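PDB 6THK: pyocin S5 from Pseudomonas aeruginosa PAO1, which probably kills related bacteria as a channel-forming bacteriocin, opening pores that depolarise the cytoplasmic membrane. Local coordinates for residues Q397-S402 / A458-T463; K405-F410 / A451-G456. The protein carries 1 engineered substitution. One frame throughout, in Å; residues are numbered along the deposited sequence.

Interaction 1 of 2, residues Q397-S402 / A458-T463; sequences QMMAKS and AFATAT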
ATOM      1  N   GLN A 397     -22.646   2.227  47.894  1.00 72.50           N
ATOM      2  CA  GLN A 397     -22.592   1.796  46.491  1.00 73.49           C
ATOM      3  C   GLN A 397     -23.580   2.563  45.582  1.00 78.56           C
ATOM      4  O   GLN A 397     -23.126   3.130  44.581  1.00 78.22           O
ATOM      5  CB  GLN A 397     -22.865   0.293  46.396  1.00 30.00           C
ATOM      6  N   MET A 398     -24.895   2.630  45.963  1.00 75.23           N
ATOM      7  CA  MET A 398     -25.973   3.359  45.244  1.00 74.60           C
ATOM      8  C   MET A 398     -25.745   4.866  45.271  1.00 72.99           C
ATOM      9  O   MET A 398     -26.065   5.545  44.294  1.00 73.02           O
ATOM     10  CB  MET A 398     -27.384   3.027  45.768  1.00 77.82           C
ATOM     11  CG  MET A 398     -27.660   1.548  45.797  1.00 82.62           C
ATOM     12  SD  MET A 398     -29.378   1.016  45.749  1.00 87.83           S
ATOM     13  CE  MET A 398     -29.136  -0.740  46.044  1.00 84.36           C
ATOM     14  N   MET A 399     -25.187   5.380  46.392  1.00 64.16           N
ATOM     15  CA  MET A 399     -24.829   6.788  46.600  1.00 62.10           C
ATOM     16  C   MET A 399     -23.761   7.187  45.573  1.00 60.62           C
ATOM     17  O   MET A 399     -23.912   8.207  44.914  1.00 58.21           O
ATOM     18  CB  MET A 399     -24.313   6.982  48.041  1.00 64.56           C
ATOM     19  CG  MET A 399     -24.277   8.419  48.528  1.00 68.84           C
ATOM     20  SD  MET A 399     -22.907   9.476  47.950  1.00 74.04           S
ATOM     21  CE  MET A 399     -21.519   8.339  47.972  1.00 70.84           C
ATOM     22  N   ALA A 400     -22.678   6.373  45.452  1.00 56.78           N
ATOM     23  CA  ALA A 400     -21.539   6.594  44.539  1.00 55.48           C
ATOM     24  C   ALA A 400     -21.984   6.630  43.084  1.00 57.61           C
ATOM     25  O   ALA A 400     -21.529   7.486  42.324  1.00 57.99           O
ATOM     26  CB  ALA A 400     -20.500   5.507  44.731  1.00 55.91           C
ATOM     27  N   LYS A 401     -22.904   5.720  42.720  1.00 52.30           N
ATOM     28  CA  LYS A 401     -23.464   5.575  41.386  1.00 51.52           C
ATOM     29  C   LYS A 401     -24.400   6.731  41.023  1.00 52.79           C
ATOM     30  O   LYS A 401     -24.433   7.152  39.865  1.00 53.32           O
ATOM     31  CB  LYS A 401     -24.172   4.216  41.282  1.00 54.60           C
ATOM     32  CG  LYS A 401     -24.758   3.902  39.916  1.00 73.84           C
ATOM     33  CD  LYS A 401     -23.707   3.838  38.799  1.00 83.71           C
ATOM     34  CE  LYS A 401     -24.341   3.450  37.497  1.00 86.77           C
ATOM     35  NZ  LYS A 401     -25.056   2.158  37.628  1.00 91.75           N
ATOM     36  N   SER A 402     -25.162   7.233  42.004  1.00 46.55           N
ATOM     37  CA  SER A 402     -26.083   8.351  41.816  1.00 45.04           C
ATOM     38  C   SER A 402     -25.301   9.642  41.666  1.00 48.27           C
ATOM     39  O   SER A 402     -25.584  10.419  40.754  1.00 47.09           O
ATOM     40  CB  SER A 402     -27.058   8.439  42.981  1.00 46.37           C
ATOM     41  OG  SER A 402     -27.887   7.289  42.973  1.00 51.52           O
ATOM     42  N   ALA A 458     -26.159  16.076  47.658  1.00 36.92           N
ATOM     43  CA  ALA A 458     -27.475  16.219  48.305  1.00 36.04           C
ATOM     44  C   ALA A 458     -28.504  15.262  47.702  1.00 38.79           C
ATOM     45  O   ALA A 458     -29.205  14.561  48.422  1.00 40.23           O
ATOM     46  CB  ALA A 458     -27.957  17.659  48.179  1.00 36.73           C
ATOM     47  N   PHE A 459     -28.564  15.219  46.390  1.00 34.57           N
ATOM     48  CA  PHE A 459     -29.477  14.378  45.626  1.00 34.69           C
ATOM     49  C   PHE A 459     -29.099  12.882  45.727  1.00 40.97           C
ATOM     50  O   PHE A 459     -29.997  12.060  45.919  1.00 39.03           O
ATOM     51  CB  PHE A 459     -29.552  14.858  44.159  1.00 35.16           C
ATOM     52  CG  PHE A 459     -30.190  16.221  43.894  1.00 35.99           C
ATOM     53  CD1 PHE A 459     -30.594  17.043  44.944  1.00 38.44           C
ATOM     54  CD2 PHE A 459     -30.377  16.681  42.591  1.00 36.59           C
ATOM     55  CE1 PHE A 459     -31.202  18.286  44.694  1.00 39.49           C
ATOM     56  CE2 PHE A 459     -30.976  17.919  42.347  1.00 39.38           C
ATOM     57  CZ  PHE A 459     -31.393  18.708  43.401  1.00 37.89           C
ATOM     58  N   ALA A 460     -27.775  12.528  45.624  1.00 39.35           N
ATOM     59  CA  ALA A 460     -27.291  11.123  45.732  1.00 39.32           C
ATOM     60  C   ALA A 460     -27.706  10.507  47.080  1.00 44.27           C
ATOM     61  O   ALA A 460     -28.074   9.329  47.140  1.00 45.18           O
ATOM     62  CB  ALA A 460     -25.774  11.054  45.561  1.00 39.89           C
ATOM     63  N   THR A 461     -27.720  11.343  48.138  1.00 39.90           N
ATOM     64  CA  THR A 461     -28.167  10.990  49.489  1.00 39.28           C
ATOM     65  C   THR A 461     -29.654  10.563  49.506  1.00 44.83           C
ATOM     66  O   THR A 461     -29.963   9.529  50.075  1.00 45.95           O
ATOM     67  CB  THR A 461     -27.874  12.151  50.440  1.00 42.97           C
ATOM     68  OG1 THR A 461     -26.470  12.401  50.404  1.00 41.36           O
ATOM     69  CG2 THR A 461     -28.282  11.854  51.864  1.00 43.67           C
ATOM     70  N   ALA A 462     -30.567  11.341  48.881  1.00 39.45           N
ATOM     71  CA  ALA A 462     -32.003  11.037  48.821  1.00 37.93           C
ATOM     72  C   ALA A 462     -32.303   9.708  48.137  1.00 42.16           C
ATOM     73  O   ALA A 462     -33.338   9.121  48.412  1.00 39.68           O
ATOM     74  CB  ALA A 462     -32.733  12.150  48.091  1.00 38.51           C
ATOM     75  N   THR A 463     -31.407   9.240  47.234  1.00 42.19           N
ATOM     76  CA  THR A 463     -31.583   7.998  46.462  1.00 42.92           C
ATOM     77  C   THR A 463     -31.028   6.725  47.138  1.00 50.77           C
ATOM     78  O   THR A 463     -31.377   5.611  46.733  1.00 50.11           O
ATOM     79  CB  THR A 463     -30.959   8.130  45.051  1.00 44.85           C
ATOM     80  OG1 THR A 463     -29.539   8.095  45.191  1.00 40.77           O
ATOM     81  CG2 THR A 463     -31.425   9.375  44.284  1.00 40.69           C
TER
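Ser402 and Thr463 bring their hydroxyls together where helices 396-409 and 451-464 of the colicin-type pore-forming domain run roughly antiparallel; the axes of segments 397-402 and 458-463 approach to 8.2 Å, at 140° between their N-to-C directions. Ser402 OG lies 2.9 Å from Thr463 OG1, and each oxygen is hydrogen-bonded within its own helix. Ser402 OG donates to Met398 O over 2.8 Å. That carbonyl accepts the backbone N of Ser402 as well, the two donors arriving from opposite faces of its plane. Thr463 OG1, set between its backbone N and carbonyl carbon (chi1 73°), turns back to donate to Ala460 O at 2.7 Å. The methyl of Ala460 points at the partner helix and makes a van der Waals contact with Met399 O, 3.5 Å from CB. Its apolar contacts are with Ser402 CB at 3.9 Å and Met399 SD at 4.1 Å. Such small groups let the CA atoms of Ser402 and Ala460 come within 4.9 Å. Phe326 and Phe330 of helix 272-338 touch Ser402 and Thr463 respectively. Small residues thus permit the close approach, while both hydroxyls donate to carbonyls a turn or less back, satisfied without relying on the partner helix.

Interaction 2 of 2, residues K405-F410 / A451-G456; sequences KFSKGF and ASWLVG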
ATOM      1  N   LYS A 405     -23.844   9.926  38.126  1.00 49.89           N
ATOM      2  CA  LYS A 405     -24.923  10.287  37.205  1.00 48.30           C
ATOM      3  C   LYS A 405     -25.326  11.766  37.366  1.00 49.74           C
ATOM      4  O   LYS A 405     -25.408  12.479  36.365  1.00 49.86           O
ATOM      5  CB  LYS A 405     -26.133   9.362  37.401  1.00 49.88           C
ATOM      6  CG  LYS A 405     -26.091   8.113  36.519  1.00 49.26           C
ATOM      7  CD  LYS A 405     -27.237   7.151  36.805  1.00 54.08           C
ATOM      8  CE  LYS A 405     -26.959   6.258  37.995  1.00 66.23           C
ATOM      9  NZ  LYS A 405     -28.122   5.409  38.369  1.00 76.78           N
ATOM     10  N   PHE A 406     -25.551  12.238  38.610  1.00 44.36           N
ATOM     11  CA  PHE A 406     -25.918  13.649  38.844  1.00 42.75           C
ATOM     12  C   PHE A 406     -24.798  14.580  38.395  1.00 47.53           C
ATOM     13  O   PHE A 406     -25.080  15.585  37.737  1.00 47.96           O
ATOM     14  CB  PHE A 406     -26.318  13.922  40.311  1.00 43.32           C
ATOM     15  CG  PHE A 406     -27.650  13.337  40.738  1.00 43.42           C
ATOM     16  CD1 PHE A 406     -28.824  13.655  40.056  1.00 44.61           C
ATOM     17  CD2 PHE A 406     -27.739  12.508  41.853  1.00 43.84           C
ATOM     18  CE1 PHE A 406     -30.047  13.096  40.440  1.00 44.86           C
ATOM     19  CE2 PHE A 406     -28.967  11.956  42.241  1.00 45.69           C
ATOM     20  CZ  PHE A 406     -30.112  12.267  41.543  1.00 43.45           C
ATOM     21  N   SER A 407     -23.530  14.212  38.695  1.00 43.99           N
ATOM     22  CA  SER A 407     -22.347  14.981  38.299  1.00 45.03           C
ATOM     23  C   SER A 407     -22.231  15.101  36.774  1.00 50.16           C
ATOM     24  O   SER A 407     -21.915  16.181  36.266  1.00 50.13           O
ATOM     25  CB  SER A 407     -21.072  14.385  38.887  1.00 48.82           C
ATOM     26  OG  SER A 407     -21.066  14.508  40.302  1.00 57.96           O
ATOM     27  N   LYS A 408     -22.503  14.000  36.053  1.00 46.50           N
ATOM     28  CA  LYS A 408     -22.494  13.984  34.595  1.00 46.90           C
ATOM     29  C   LYS A 408     -23.600  14.931  34.071  1.00 52.47           C
ATOM     30  O   LYS A 408     -23.293  15.840  33.313  1.00 51.55           O
ATOM     31  CB  LYS A 408     -22.698  12.559  34.086  1.00 50.42           C
ATOM     32  CG  LYS A 408     -21.394  11.818  33.809  1.00 70.29           C
ATOM     33  CD  LYS A 408     -21.626  10.468  33.131  1.00 78.05           C
ATOM     34  CE  LYS A 408     -20.345   9.684  32.984  1.00 87.13           C
ATOM     35  NZ  LYS A 408     -20.587   8.331  32.418  1.00 96.96           N
ATOM     36  N   GLY A 409     -24.831  14.769  34.572  1.00 50.42           N
ATOM     37  CA  GLY A 409     -25.985  15.594  34.226  1.00 50.52           C
ATOM     38  C   GLY A 409     -25.735  17.087  34.356  1.00 55.01           C
ATOM     39  O   GLY A 409     -26.128  17.858  33.471  1.00 55.15           O
ATOM     40  N   PHE A 410     -25.044  17.497  35.454  1.00 49.66           N
ATOM     41  CA  PHE A 410     -24.665  18.885  35.746  1.00 48.20           C
ATOM     42  C   PHE A 410     -23.368  19.307  35.042  1.00 51.03           C
ATOM     43  O   PHE A 410     -22.997  20.478  35.087  1.00 51.06           O
ATOM     44  CB  PHE A 410     -24.541  19.107  37.272  1.00 49.76           C
ATOM     45  CG  PHE A 410     -25.784  18.843  38.091  1.00 50.14           C
ATOM     46  CD1 PHE A 410     -27.045  19.221  37.625  1.00 51.13           C
ATOM     47  CD2 PHE A 410     -25.690  18.289  39.366  1.00 50.91           C
ATOM     48  CE1 PHE A 410     -28.192  18.980  38.387  1.00 50.76           C
ATOM     49  CE2 PHE A 410     -26.838  18.063  40.133  1.00 52.38           C
ATOM     50  CZ  PHE A 410     -28.078  18.415  39.640  1.00 49.90           C
ATOM     51  N   ALA A 451     -20.458  24.353  42.775  1.00 37.95           N
ATOM     52  CA  ALA A 451     -21.573  24.245  43.711  1.00 38.30           C
ATOM     53  C   ALA A 451     -22.522  23.088  43.365  1.00 40.65           C
ATOM     54  O   ALA A 451     -23.080  22.465  44.246  1.00 38.35           O
ATOM     55  CB  ALA A 451     -22.319  25.562  43.820  1.00 38.82           C
ATOM     56  N   SER A 452     -22.668  22.799  42.072  1.00 38.51           N
ATOM     57  CA  SER A 452     -23.483  21.712  41.544  1.00 39.90           C
ATOM     58  C   SER A 452     -23.030  20.334  42.052  1.00 44.83           C
ATOM     59  O   SER A 452     -23.845  19.441  42.181  1.00 42.85           O
ATOM     60  CB  SER A 452     -23.484  21.740  40.021  1.00 42.38           C
ATOM     61  OG  SER A 452     -23.733  23.046  39.551  1.00 53.61           O
ATOM     62  N   TRP A 453     -21.731  20.150  42.292  1.00 41.45           N
ATOM     63  CA  TRP A 453     -21.227  18.901  42.842  1.00 41.66           C
ATOM     64  C   TRP A 453     -21.837  18.648  44.227  1.00 42.43           C
ATOM     65  O   TRP A 453     -22.201  17.526  44.541  1.00 40.15           O
ATOM     66  CB  TRP A 453     -19.701  18.900  42.931  1.00 40.93           C
ATOM     67  CG  TRP A 453     -19.182  17.576  43.334  1.00 41.99           C
ATOM     68  CD1 TRP A 453     -19.283  16.419  42.636  1.00 44.99           C
ATOM     69  CD2 TRP A 453     -18.513  17.252  44.550  1.00 41.90           C
ATOM     70  NE1 TRP A 453     -18.708  15.395  43.330  1.00 44.70           N
ATOM     71  CE2 TRP A 453     -18.224  15.881  44.511  1.00 46.03           C
ATOM     72  CE3 TRP A 453     -18.119  17.989  45.664  1.00 43.30           C
ATOM     73  CZ2 TRP A 453     -17.568  15.234  45.540  1.00 45.00           C
ATOM     74  CZ3 TRP A 453     -17.471  17.341  46.681  1.00 44.71           C
ATOM     75  CH2 TRP A 453     -17.198  15.981  46.614  1.00 45.09           C
ATOM     76  N   LEU A 454     -21.957  19.697  45.041  1.00 39.65           N
ATOM     77  CA  LEU A 454     -22.580  19.611  46.360  1.00 40.04           C
ATOM     78  C   LEU A 454     -24.042  19.208  46.217  1.00 43.36           C
ATOM     79  O   LEU A 454     -24.554  18.430  47.006  1.00 42.42           O
ATOM     80  CB  LEU A 454     -22.539  20.955  47.067  1.00 40.37           C
ATOM     81  CG  LEU A 454     -21.266  21.419  47.747  1.00 46.32           C
ATOM     82  CD1 LEU A 454     -21.586  22.604  48.641  1.00 46.52           C
ATOM     83  CD2 LEU A 454     -20.643  20.288  48.540  1.00 49.25           C
ATOM     84  N   VAL A 455     -24.712  19.765  45.207  1.00 37.64           N
ATOM     85  CA  VAL A 455     -26.103  19.456  44.908  1.00 35.70           C
ATOM     86  C   VAL A 455     -26.234  17.987  44.527  1.00 38.05           C
ATOM     87  O   VAL A 455     -27.193  17.339  44.899  1.00 38.21           O
ATOM     88  CB  VAL A 455     -26.681  20.361  43.811  1.00 38.40           C
ATOM     89  CG1 VAL A 455     -28.138  20.027  43.574  1.00 38.43           C
ATOM     90  CG2 VAL A 455     -26.541  21.820  44.204  1.00 37.39           C
ATOM     91  N   GLY A 456     -25.263  17.461  43.786  1.00 33.45           N
ATOM     92  CA  GLY A 456     -25.248  16.058  43.423  1.00 34.16           C
ATOM     93  C   GLY A 456     -25.151  15.200  44.674  1.00 41.55           C
ATOM     94  O   GLY A 456     -25.817  14.184  44.778  1.00 43.60           O
TER
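Ser452 starts the contact by receiving Phe410: its CB is 4.0 Å from Phe410 CB, and its carbonyl O is 3.6 Å from Phe410 CD2, approaching the ring obliquely. A short side chain suits this place because it lets the phenyl group lie close to the helix backbone. Trp453 points its CB away from the partner helix, yet its indole still reaches across. CG is anti to the backbone N (chi1 -173°), and the edge of the ring, at CD1, comes to 3.5 Å from Ser407 OG. That hydroxyl is bonded to Leu403 O in its own helix, whereas the indole NE1 is buried with no polar partner in the model. Val455 adds one methyl, CG1, of its branched side chain, 4.2 Å from Phe410 CE2. Gly456 closes the row. Its N lies at the edge of the Phe410 ring, 4.0 Å from CE2, and its CA meets Phe406 CB at 3.9 Å. Lacking a side chain, glycine allows the CA atoms of Phe406 and Gly456 to approach within 5.2 Å. Around this pair of helices, helix 272-338 covers Phe406 through Phe326, Thr327 and Phe330, the last ring meeting it edge-to-face. From helix 340-353, Ala350 packs on Phe410, and Ala353 on Ser452 and Val455, while Leu445 and Ala446 of helix 436-446 flank Trp453.

Overall arrangement
Interactions 1 and 2 are successive parts of one interface between helices 396-409 and 451-464 of the pore-forming domain, with centres 11 Å apart. Phe406 joins them: its CE2 lies 3.5 Å from Phe459 CB and 4.1 Å from Thr463 CG2. Phe410 CZ also meets Phe459 CE2 at 4.0 Å, so aromatic packing continues from one contact to the next. Phe330 of helix 272-338 touches Phe406, Phe459 and Thr463, and thus borders both. Segment 458-463 and most of 451-456 fall in a segment predicted to span the membrane, here folded as two helices, 451-464 and 468-481. The side chain of Glu333, a zinc ligand with Glu336, is about 7 Å from that of Thr463 and about 9 Å from that of Phe406.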